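Bifunctional GH43-CE protein (Bacteroides eggerthii, PDB 6MLY) probably acts as a family 43 beta-xylosidase, joined in one chain to a putative carbohydrate esterase domain, consistent with a role in breaking down complex arabinoxylans. Local coordinates at residues Y42-T47 and P56-N61; V69-D74 and L328-Q333; S95-L100 and S110-T115; V314-F319 and F508-K513. All blocks are in the same frame, centred on the assembly; numbering follows the deposited sequence.

Interaction 1: residues Y42-T47 and P56-N61; sequences YYMSST and PIMKSN
Tyr42 and Met44 face Ser60 and Met58 as hydrogen-bonded pairs of antiparallel strands whose axes run 160° apart and approach to 4.6 Å. Tyr42 N gives a bond of 2.8 Å to Ser60 O, and Ser60 N returns one to Tyr42 O. At the next hydrogen-bonded pair Met58 N meets Met44 O at 2.7 Å, whereas the bond from Met44 N to Met58 O is bent and weak. On the face that carries the methionines, Met44 and Met58 lie side by side and point the same way. Met44 CG is anti to the backbone N (chi1 166°), and bends further out bring its CE to 3.6 Å from Met58 SD. These two strands are the middle pair of a four-stranded antiparallel sheet, one blade of the five-bladed beta-propeller expected of family 43. On the other face Tyr43 runs alongside Lys59, with ring atom CE1 3.8 Å from Lys59 CB. The polar ends of both converge on Glu128, which takes a hydrogen bond from Tyr43 OH and a salt bridge from Lys59 NZ. Just past the end of strand 41-45, Ser46 CB rests 3.8 Å from CG of Pro56, which opens strand 56-60.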
# COMPACT_ATOMS: atom_id res chain seq x y z
N TYR A 42 -20.74 -22.95 14.10
CA TYR A 42 -19.94 -22.03 14.90
C TYR A 42 -20.39 -20.60 14.59
O TYR A 42 -20.79 -20.30 13.47
CB TYR A 42 -18.44 -22.19 14.60
CG TYR A 42 -17.86 -23.53 14.97
CD1 TYR A 42 -17.78 -24.55 14.03
CD2 TYR A 42 -17.37 -23.78 16.24
CE1 TYR A 42 -17.24 -25.79 14.35
CE2 TYR A 42 -16.82 -25.01 16.58
CZ TYR A 42 -16.76 -26.02 15.63
OH TYR A 42 -16.22 -27.24 15.94
N TYR A 43 -20.35 -19.73 15.60
CA TYR A 43 -20.72 -18.33 15.44
C TYR A 43 -19.69 -17.45 16.13
O TYR A 43 -19.03 -17.87 17.07
CB TYR A 43 -22.12 -18.06 15.99
CG TYR A 43 -23.24 -18.56 15.12
CD1 TYR A 43 -23.49 -17.96 13.89
CD2 TYR A 43 -24.05 -19.60 15.52
CE1 TYR A 43 -24.53 -18.40 13.08
CE2 TYR A 43 -25.09 -20.06 14.72
CZ TYR A 43 -25.33 -19.45 13.50
OH TYR A 43 -26.35 -19.90 12.71
N MET A 44 -19.59 -16.21 15.66
CA MET A 44 -18.54 -15.30 16.08
C MET A 44 -18.97 -13.85 15.78
O MET A 44 -19.21 -13.50 14.63
CB MET A 44 -17.23 -15.62 15.35
CG MET A 44 -16.19 -14.53 15.46
SD MET A 44 -15.15 -14.44 13.99
CE MET A 44 -15.21 -12.67 13.69
N SER A 45 -19.05 -13.04 16.85
CA SER A 45 -19.19 -11.58 16.76
C SER A 45 -17.79 -10.97 16.65
O SER A 45 -16.78 -11.66 16.74
CB SER A 45 -19.97 -11.04 17.94
OG SER A 45 -19.23 -11.16 19.14
N SER A 46 -17.74 -9.65 16.45
CA SER A 46 -16.51 -8.99 16.00
C SER A 46 -16.59 -7.48 16.21
O SER A 46 -17.67 -6.93 16.46
CB SER A 46 -16.26 -9.33 14.55
OG SER A 46 -14.89 -9.23 14.24
N THR A 47 -15.44 -6.81 16.11
CA THR A 47 -15.33 -5.35 16.23
C THR A 47 -15.02 -4.74 14.86
O THR A 47 -14.12 -5.22 14.14
CB THR A 47 -14.26 -4.96 17.26
OG1 THR A 47 -14.60 -5.51 18.54
CG2 THR A 47 -14.12 -3.46 17.41
N PRO A 56 -20.33 -7.17 13.32
CA PRO A 56 -20.60 -8.24 12.37
C PRO A 56 -20.57 -9.64 13.01
O PRO A 56 -19.63 -9.96 13.74
CB PRO A 56 -19.48 -8.12 11.32
CG PRO A 56 -18.36 -7.42 12.05
CD PRO A 56 -19.02 -6.54 13.09
N ILE A 57 -21.59 -10.44 12.71
CA ILE A 57 -21.65 -11.84 13.11
C ILE A 57 -21.23 -12.69 11.92
O ILE A 57 -21.68 -12.46 10.80
CB ILE A 57 -23.06 -12.24 13.62
CG1 ILE A 57 -23.58 -11.28 14.70
CG2 ILE A 57 -23.08 -13.69 14.09
CD1 ILE A 57 -24.68 -10.37 14.24
N MET A 58 -20.36 -13.68 12.18
CA MET A 58 -19.83 -14.59 11.17
C MET A 58 -20.19 -16.03 11.55
O MET A 58 -20.12 -16.40 12.71
CB MET A 58 -18.31 -14.48 11.09
CG MET A 58 -17.82 -13.14 10.61
SD MET A 58 -16.05 -13.15 10.23
CE MET A 58 -15.77 -11.40 10.00
N LYS A 59 -20.55 -16.83 10.54
CA LYS A 59 -20.90 -18.23 10.69
C LYS A 59 -19.79 -19.10 10.09
O LYS A 59 -19.16 -18.71 9.12
CB LYS A 59 -22.25 -18.50 10.00
CG LYS A 59 -22.63 -19.96 9.83
CD LYS A 59 -23.89 -20.16 9.01
CE LYS A 59 -24.42 -21.58 9.05
NZ LYS A 59 -25.90 -21.62 9.01
N SER A 60 -19.56 -20.28 10.69
CA SER A 60 -18.68 -21.31 10.13
C SER A 60 -19.21 -22.70 10.51
O SER A 60 -20.04 -22.82 11.40
CB SER A 60 -17.25 -21.13 10.57
OG SER A 60 -16.39 -22.04 9.90
N ASN A 61 -18.74 -23.73 9.80
CA ASN A 61 -19.12 -25.12 10.04
C ASN A 61 -17.88 -25.96 10.40
O ASN A 61 -18.03 -27.09 10.86
CB ASN A 61 -19.87 -25.70 8.84
CG ASN A 61 -21.36 -25.44 8.89
OD1 ASN A 61 -22.05 -25.90 9.81
ND2 ASN A 61 -21.87 -24.73 7.90

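Interaction 2: residues V69-D74 and L328-Q333; sequences VNYAYD and LPLVWQ
The Tyr71 ring is approached by Leu330 and Gln333 at its edge: Leu330 CD2 and Gln333 NE2 both lie in its plane, and neither residue is stacked on a face. The Gln333 amide stands nearly upright to the ring, the two planes 83° apart, with the side chains crossing at a slant. Its NE2 sits 2.6 Å from Tyr71 OH. The phenol hydroxyl donates to Leu330 O over 2.8 Å, reaching that carbonyl 27° out of its plane. Further back along the ring, Leu330 CD2 is 3.8 Å from Tyr71 CD1. The two side chains slide past each other in opposite directions, and the other leucine methyl, CD1, lies 3.4 Å from Val69 O. Leu330 is the second residue of a type I turn from Pro329 to Trp332, closed by the bond from Trp332 N to Pro329 O (2.9 Å), and the turn offers the Leu330 carbonyl to the phenol. The contact bridges two domains: Tyr71 lies on strand 66-71, an outermost strand of a propeller blade, while the turn leads into strand 333-335 of the concanavalin A-like beta-sandwich. Tyr71 is placed from its own side as well. Its carbonyl O accepts from Trp132 NE1, its ring touches Pro53 and Pro56, and its N gives a weak hydrogen bond to Asn70 OD1. Beyond the turn, the Trp332 ring points away from the propeller.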
# COMPACT_ATOMS: atom_id res chain seq x y z
N VAL A 69 -23.09 -13.18 8.10
CA VAL A 69 -24.50 -13.57 8.03
C VAL A 69 -25.42 -12.43 8.48
O VAL A 69 -26.55 -12.34 7.99
CB VAL A 69 -24.75 -14.87 8.82
CG1 VAL A 69 -24.00 -16.04 8.20
CG2 VAL A 69 -24.39 -14.73 10.30
N ASN A 70 -24.95 -11.58 9.40
CA ASN A 70 -25.80 -10.54 10.00
C ASN A 70 -24.92 -9.51 10.73
O ASN A 70 -23.74 -9.77 11.02
CB ASN A 70 -26.84 -11.16 10.94
CG ASN A 70 -28.04 -10.27 11.24
OD1 ASN A 70 -28.09 -9.11 10.85
ND2 ASN A 70 -29.02 -10.83 11.93
N TYR A 71 -25.52 -8.35 11.01
CA TYR A 71 -24.97 -7.30 11.87
C TYR A 71 -25.95 -7.01 13.01
O TYR A 71 -27.17 -7.18 12.85
CB TYR A 71 -24.69 -6.04 11.06
CG TYR A 71 -23.49 -6.12 10.15
CD1 TYR A 71 -23.57 -6.69 8.89
CD2 TYR A 71 -22.26 -5.63 10.56
CE1 TYR A 71 -22.47 -6.77 8.06
CE2 TYR A 71 -21.14 -5.70 9.74
CZ TYR A 71 -21.25 -6.26 8.48
OH TYR A 71 -20.14 -6.33 7.67
N ALA A 72 -25.42 -6.55 14.15
CA ALA A 72 -26.20 -6.30 15.36
C ALA A 72 -27.03 -5.02 15.22
O ALA A 72 -28.17 -4.97 15.72
CB ALA A 72 -25.29 -6.21 16.56
N TYR A 73 -26.46 -3.99 14.59
CA TYR A 73 -27.17 -2.72 14.37
C TYR A 73 -26.73 -2.09 13.04
O TYR A 73 -25.74 -2.50 12.47
CB TYR A 73 -26.95 -1.77 15.55
CG TYR A 73 -25.55 -1.24 15.71
CD1 TYR A 73 -25.08 -0.18 14.94
CD2 TYR A 73 -24.69 -1.78 16.66
CE1 TYR A 73 -23.79 0.31 15.10
CE2 TYR A 73 -23.41 -1.29 16.83
CZ TYR A 73 -22.96 -0.25 16.05
OH TYR A 73 -21.69 0.22 16.23
N ASP A 74 -27.50 -1.08 12.61
CA ASP A 74 -27.31 -0.34 11.37
C ASP A 74 -26.47 0.91 11.65
O ASP A 74 -25.39 1.07 11.10
CB ASP A 74 -28.65 0.02 10.73
CG ASP A 74 -28.96 -0.75 9.45
OD1 ASP A 74 -29.70 -1.76 9.53
OD2 ASP A 74 -28.46 -0.30 8.38
N LEU A 328 -27.08 -4.06 -0.34
CA LEU A 328 -25.63 -4.10 -0.18
C LEU A 328 -25.22 -5.38 0.55
O LEU A 328 -25.49 -5.54 1.74
CB LEU A 328 -25.17 -2.86 0.61
CG LEU A 328 -25.21 -1.54 -0.16
CD1 LEU A 328 -25.19 -0.35 0.79
CD2 LEU A 328 -24.06 -1.45 -1.16
N PRO A 329 -24.55 -6.33 -0.14
CA PRO A 329 -23.99 -7.51 0.51
C PRO A 329 -23.33 -7.19 1.86
O PRO A 329 -22.80 -6.10 2.05
CB PRO A 329 -22.94 -7.99 -0.51
CG PRO A 329 -23.52 -7.60 -1.86
CD PRO A 329 -24.29 -6.32 -1.60
N LEU A 330 -23.35 -8.16 2.77
CA LEU A 330 -22.90 -7.93 4.15
C LEU A 330 -21.43 -7.51 4.16
O LEU A 330 -20.99 -6.78 5.06
CB LEU A 330 -23.14 -9.20 4.97
CG LEU A 330 -24.60 -9.60 5.14
CD1 LEU A 330 -24.73 -11.08 5.44
CD2 LEU A 330 -25.27 -8.77 6.24
N VAL A 331 -20.68 -7.94 3.14
CA VAL A 331 -19.24 -7.63 3.00
C VAL A 331 -19.02 -6.11 3.03
O VAL A 331 -17.92 -5.66 3.38
CB VAL A 331 -18.64 -8.24 1.72
CG1 VAL A 331 -18.69 -9.76 1.72
CG2 VAL A 331 -19.29 -7.69 0.46
N TRP A 332 -20.06 -5.34 2.67
CA TRP A 332 -20.03 -3.88 2.64
C TRP A 332 -20.33 -3.30 4.02
O TRP A 332 -21.25 -3.74 4.71
CB TRP A 332 -21.02 -3.33 1.61
CG TRP A 332 -20.65 -3.58 0.17
CD1 TRP A 332 -21.31 -4.38 -0.71
CD2 TRP A 332 -19.55 -3.01 -0.55
NE1 TRP A 332 -20.70 -4.34 -1.93
CE2 TRP A 332 -19.61 -3.51 -1.86
CE3 TRP A 332 -18.51 -2.14 -0.22
CZ2 TRP A 332 -18.68 -3.16 -2.84
CZ3 TRP A 332 -17.59 -1.78 -1.19
CH2 TRP A 332 -17.68 -2.30 -2.48
N GLN A 333 -19.52 -2.30 4.41
CA GLN A 333 -19.77 -1.42 5.56
C GLN A 333 -19.31 -0.00 5.19
O GLN A 333 -18.22 0.17 4.65
CB GLN A 333 -19.04 -1.91 6.82
CG GLN A 333 -19.03 -3.42 7.04
CD GLN A 333 -18.37 -3.82 8.34
OE1 GLN A 333 -18.16 -2.99 9.22
NE2 GLN A 333 -18.03 -5.09 8.48

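Interaction 3: residues S95-L100 and S110-T115; sequences SWASCL and STFAQT
Phe112 carries CG between its backbone N and carbonyl carbon (chi1 64°), and the far end of its ring reaches Trp96; in the neighbouring Thr111, OG1 is anti to N and lies 2.9 Å from Trp96 O. Trp96 CB then sits over the face of the Phe112 ring, 3.9 Å from its centroid, a CH-pi contact in which the methylene rather than the indole meets the benzene face. The indole itself is inclined steeply to that ring, with CE3 near Phe112 CE1 and CZ. Just past the end of strand 106-113, Gln114 brings NE2 to 3.1 Å above the indole plane, displaced toward the six-membered ring's outer atoms CZ3 and CH2, with the amide turned 76° from the indole. Backbone bonds fix this corner. Trp96 N reaches Phe112 O at 3.1 Å in an almost straight bond (172°), and farther on Cys99 and Ser110 form a hydrogen-bonded antiparallel pair, with Cys99 N 2.9 Å from Ser110 O. Ser110 OG is hydrogen-bonded to His144 NE2. Separately, Trp96 NE1 is bonded to Gly92 O. A 1,2-ethanediol molecule, probably from the crystallisation liquor, lies about 3 Å from the Trp96 side chain. The side chain of Phe112 is about 4 Å from that of Asp143, the predicted modulator of the proton-donor glutamate, so the open end of this hairpin, formed by the approach to strand 99-103 and the end of strand 106-113 in a four-stranded propeller blade, is consistent with a wall of the family 43 active-site pocket.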
# COMPACT_ATOMS: atom_id res chain seq x y z
N SER A 95 -18.30 0.97 18.31
CA SER A 95 -18.61 -0.31 18.93
C SER A 95 -17.34 -1.16 19.05
O SER A 95 -16.74 -1.52 18.05
CB SER A 95 -19.70 -1.04 18.19
OG SER A 95 -19.28 -1.44 16.90
N TRP A 96 -16.99 -1.51 20.29
CA TRP A 96 -15.77 -2.23 20.64
C TRP A 96 -16.08 -3.71 20.92
O TRP A 96 -17.08 -4.25 20.42
CB TRP A 96 -15.09 -1.50 21.81
CG TRP A 96 -14.08 -0.49 21.35
CD1 TRP A 96 -14.03 0.10 20.12
CD2 TRP A 96 -12.97 0.05 22.10
NE1 TRP A 96 -12.96 0.95 20.05
CE2 TRP A 96 -12.30 0.95 21.25
CE3 TRP A 96 -12.48 -0.13 23.40
CZ2 TRP A 96 -11.17 1.67 21.65
CZ3 TRP A 96 -11.36 0.57 23.79
CH2 TRP A 96 -10.72 1.46 22.93
N ALA A 97 -15.18 -4.38 21.67
CA ALA A 97 -15.27 -5.82 21.98
C ALA A 97 -16.69 -6.18 22.42
O ALA A 97 -17.27 -5.53 23.29
CB ALA A 97 -14.26 -6.18 23.04
N SER A 98 -17.22 -7.23 21.80
CA SER A 98 -18.57 -7.71 22.02
C SER A 98 -18.50 -9.05 22.75
O SER A 98 -17.44 -9.66 22.84
CB SER A 98 -19.33 -7.81 20.72
OG SER A 98 -18.74 -8.75 19.84
N CYS A 99 -19.66 -9.48 23.25
CA CYS A 99 -19.83 -10.73 23.96
C CYS A 99 -20.98 -11.50 23.29
O CYS A 99 -22.09 -10.97 23.20
CB CYS A 99 -20.13 -10.45 25.43
SG CYS A 99 -20.04 -11.92 26.49
N LEU A 100 -20.69 -12.71 22.80
CA LEU A 100 -21.69 -13.54 22.09
C LEU A 100 -21.96 -14.82 22.90
O LEU A 100 -21.03 -15.57 23.19
CB LEU A 100 -21.16 -13.87 20.69
CG LEU A 100 -22.02 -14.84 19.88
CD1 LEU A 100 -23.41 -14.28 19.64
CD2 LEU A 100 -21.35 -15.17 18.55
N SER A 110 -23.78 -8.65 23.09
CA SER A 110 -23.56 -7.37 23.76
C SER A 110 -22.35 -6.65 23.15
O SER A 110 -21.41 -7.29 22.69
CB SER A 110 -23.36 -7.56 25.24
OG SER A 110 -22.03 -7.97 25.53
N THR A 111 -22.40 -5.31 23.16
CA THR A 111 -21.22 -4.47 22.99
C THR A 111 -21.40 -3.17 23.79
O THR A 111 -22.47 -2.90 24.33
CB THR A 111 -20.93 -4.19 21.51
OG1 THR A 111 -19.67 -3.51 21.44
CG2 THR A 111 -21.98 -3.34 20.83
N PHE A 112 -20.32 -2.39 23.83
CA PHE A 112 -20.26 -1.07 24.46
C PHE A 112 -19.59 -0.10 23.47
O PHE A 112 -19.05 -0.53 22.45
CB PHE A 112 -19.46 -1.12 25.77
CG PHE A 112 -18.01 -1.48 25.58
CD1 PHE A 112 -17.02 -0.51 25.65
CD2 PHE A 112 -17.63 -2.79 25.30
CE1 PHE A 112 -15.69 -0.84 25.46
CE2 PHE A 112 -16.29 -3.11 25.11
CZ PHE A 112 -15.32 -2.14 25.19
N ALA A 113 -19.63 1.20 23.79
CA ALA A 113 -18.99 2.22 22.96
C ALA A 113 -18.75 3.50 23.76
O ALA A 113 -19.67 4.05 24.37
CB ALA A 113 -19.85 2.49 21.74
N GLN A 114 -17.50 3.98 23.70
CA GLN A 114 -17.06 5.26 24.28
C GLN A 114 -17.62 6.43 23.46
O GLN A 114 -17.71 7.55 23.96
CB GLN A 114 -15.54 5.33 24.34
CG GLN A 114 -14.93 4.25 25.22
CD GLN A 114 -13.42 4.24 25.17
OE1 GLN A 114 -12.76 5.03 25.84
NE2 GLN A 114 -12.88 3.33 24.38
N THR A 115 -18.00 6.16 22.20
CA THR A 115 -18.66 7.13 21.33
C THR A 115 -19.93 7.70 21.98
O THR A 115 -20.30 8.83 21.68
CB THR A 115 -18.97 6.51 19.96
OG1 THR A 115 -17.73 6.13 19.37
CG2 THR A 115 -19.72 7.44 19.03

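Interaction 4: residues V314-F319 and F508-K513; sequences VASDDF and FKIEDK
Asp317 and Phe508 form a single antiparallel hydrogen-bonded pair: Asp317 N reaches Phe508 O at 2.8 Å, and Phe508 N reaches Asp317 O at 2.9 Å. One residue back, a side chain replaces the backbone, for Ser316 OG accepts from Ile510 N over 3.2 Å in a nearly straight bond (164°). In Ser316, chi1 of -59° sets OG beside the backbone N and anti to the carbonyl carbon, within reach of Ile510 N. Farther along, Ile510 crosses Val314 at about a right angle, with CD1 3.9 Å from Val314 CB, while its CG2 lies against Ala315 C. Segment 314-319 thus attaches an irregular connection to strand 502-511 in one of the two sheets of the concanavalin A-like beta-sandwich. The Asp317 carboxylate links several parts of the connection. OD1 accepts from Phe319 N at 3.2 Å, the N lying above the carboxylate plane, and so forms an Asx turn; the Phe319 ring has Asp317 CB over its centre. The same carboxylate is salt-bridged to Arg321 through OD1 and bonded to Trp332 NE1 through OD2. Phe508 meets Trp332 edge-to-face and reaches Val383 in the neighbouring strand 378-386 and Leu491 of the opposing sheet.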
# COMPACT_ATOMS: atom_id res chain seq x y z
N VAL A 314 -14.98 -10.84 2.06
CA VAL A 314 -14.89 -9.84 0.96
C VAL A 314 -15.40 -10.50 -0.32
O VAL A 314 -15.07 -11.65 -0.59
CB VAL A 314 -13.46 -9.32 0.77
CG1 VAL A 314 -12.99 -8.47 1.94
CG2 VAL A 314 -12.47 -10.44 0.50
N ALA A 315 -16.22 -9.77 -1.09
CA ALA A 315 -16.75 -10.28 -2.35
C ALA A 315 -16.81 -9.15 -3.38
O ALA A 315 -16.92 -7.98 -3.02
CB ALA A 315 -18.10 -10.90 -2.12
N SER A 316 -16.72 -9.52 -4.67
CA SER A 316 -16.97 -8.62 -5.80
C SER A 316 -18.47 -8.28 -5.84
O SER A 316 -19.28 -9.04 -5.30
CB SER A 316 -16.54 -9.23 -7.11
OG SER A 316 -15.15 -9.55 -7.10
N ASP A 317 -18.81 -7.14 -6.46
CA ASP A 317 -20.21 -6.72 -6.61
C ASP A 317 -20.40 -6.08 -7.99
O ASP A 317 -19.79 -5.06 -8.29
CB ASP A 317 -20.62 -5.73 -5.51
CG ASP A 317 -22.11 -5.73 -5.19
OD1 ASP A 317 -22.90 -6.32 -5.96
OD2 ASP A 317 -22.48 -5.14 -4.15
N ASP A 318 -21.27 -6.69 -8.80
CA ASP A 318 -21.60 -6.20 -10.14
C ASP A 318 -22.66 -5.09 -10.04
O ASP A 318 -23.02 -4.49 -11.06
CB ASP A 318 -22.06 -7.36 -11.04
CG ASP A 318 -23.32 -8.07 -10.59
OD1 ASP A 318 -23.80 -7.80 -9.47
OD2 ASP A 318 -23.83 -8.90 -11.37
N PHE A 319 -23.16 -4.85 -8.83
CA PHE A 319 -24.19 -3.84 -8.51
C PHE A 319 -25.47 -4.12 -9.31
O PHE A 319 -26.20 -3.19 -9.67
CB PHE A 319 -23.62 -2.43 -8.68
CG PHE A 319 -22.58 -2.07 -7.65
CD1 PHE A 319 -22.89 -2.04 -6.30
CD2 PHE A 319 -21.28 -1.76 -8.03
CE1 PHE A 319 -21.93 -1.71 -5.36
CE2 PHE A 319 -20.32 -1.43 -7.08
CZ PHE A 319 -20.65 -1.40 -5.75
N PHE A 508 -17.41 -3.41 -8.30
CA PHE A 508 -16.18 -3.55 -7.53
C PHE A 508 -15.73 -5.01 -7.66
O PHE A 508 -16.56 -5.91 -7.65
CB PHE A 508 -16.39 -3.15 -6.07
CG PHE A 508 -15.23 -3.49 -5.16
CD1 PHE A 508 -14.22 -2.57 -4.92
CD2 PHE A 508 -15.15 -4.72 -4.54
CE1 PHE A 508 -13.16 -2.88 -4.08
CE2 PHE A 508 -14.09 -5.03 -3.70
CZ PHE A 508 -13.09 -4.11 -3.48
N LYS A 509 -14.43 -5.21 -7.82
CA LYS A 509 -13.86 -6.54 -8.03
C LYS A 509 -12.67 -6.68 -7.09
O LYS A 509 -11.86 -5.76 -6.98
CB LYS A 509 -13.45 -6.73 -9.49
CG LYS A 509 -13.74 -8.11 -10.07
CD LYS A 509 -12.50 -8.93 -10.35
CE LYS A 509 -11.79 -8.50 -11.60
NZ LYS A 509 -10.79 -9.51 -12.02
N ILE A 510 -12.59 -7.84 -6.41
CA ILE A 510 -11.51 -8.13 -5.48
C ILE A 510 -11.03 -9.57 -5.70
O ILE A 510 -11.85 -10.48 -5.89
CB ILE A 510 -11.94 -7.88 -4.02
CG1 ILE A 510 -10.75 -7.96 -3.06
CG2 ILE A 510 -13.06 -8.83 -3.60
CD1 ILE A 510 -11.04 -7.46 -1.67
N GLU A 511 -9.71 -9.75 -5.64
CA GLU A 511 -9.04 -11.02 -5.91
C GLU A 511 -7.83 -11.15 -4.97
O GLU A 511 -7.22 -10.16 -4.59
CB GLU A 511 -8.66 -11.10 -7.39
CG GLU A 511 -8.00 -9.84 -7.92
CD GLU A 511 -8.00 -9.70 -9.44
OE1 GLU A 511 -8.69 -10.49 -10.12
OE2 GLU A 511 -7.31 -8.77 -9.93
N ASP A 512 -7.52 -12.40 -4.60
CA ASP A 512 -6.42 -12.72 -3.67
C ASP A 512 -5.13 -12.96 -4.46
O ASP A 512 -4.12 -13.37 -3.89
CB ASP A 512 -6.77 -13.92 -2.78
CG ASP A 512 -7.27 -15.15 -3.52
OD1 ASP A 512 -6.57 -15.60 -4.45
OD2 ASP A 512 -8.35 -15.65 -3.14
N LYS A 513 -5.19 -12.71 -5.77
CA LYS A 513 -4.03 -12.68 -6.63
C LYS A 513 -3.36 -11.31 -6.53
O LYS A 513 -3.90 -10.37 -5.93
CB LYS A 513 -4.43 -13.01 -8.07

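In the fold
Interactions 1 and 3 are buried and lie within the propeller, joining adjacent strands or strand ends of two blades through backbone bonds; a hydrogen bond between Ser45 OG and Ser98 OG ties them together. Interaction 2 shares the first blade with interaction 1, since strands 56-60 and 66-71 are neighbours, but it is only partly buried and depends on one tyrosine reaching a turn of the second domain. Interaction 4, buried though Ser316 and Lys509 are exposed, lies wholly in the sandwich, mixing a short backbone pairing with a serine side-chain bond. Trp332 couples 2 and 4 through Asp317 and Phe508. Interaction 3 alone borders the predicted catalytic region closely, whereas 2 and 4 lie away from it.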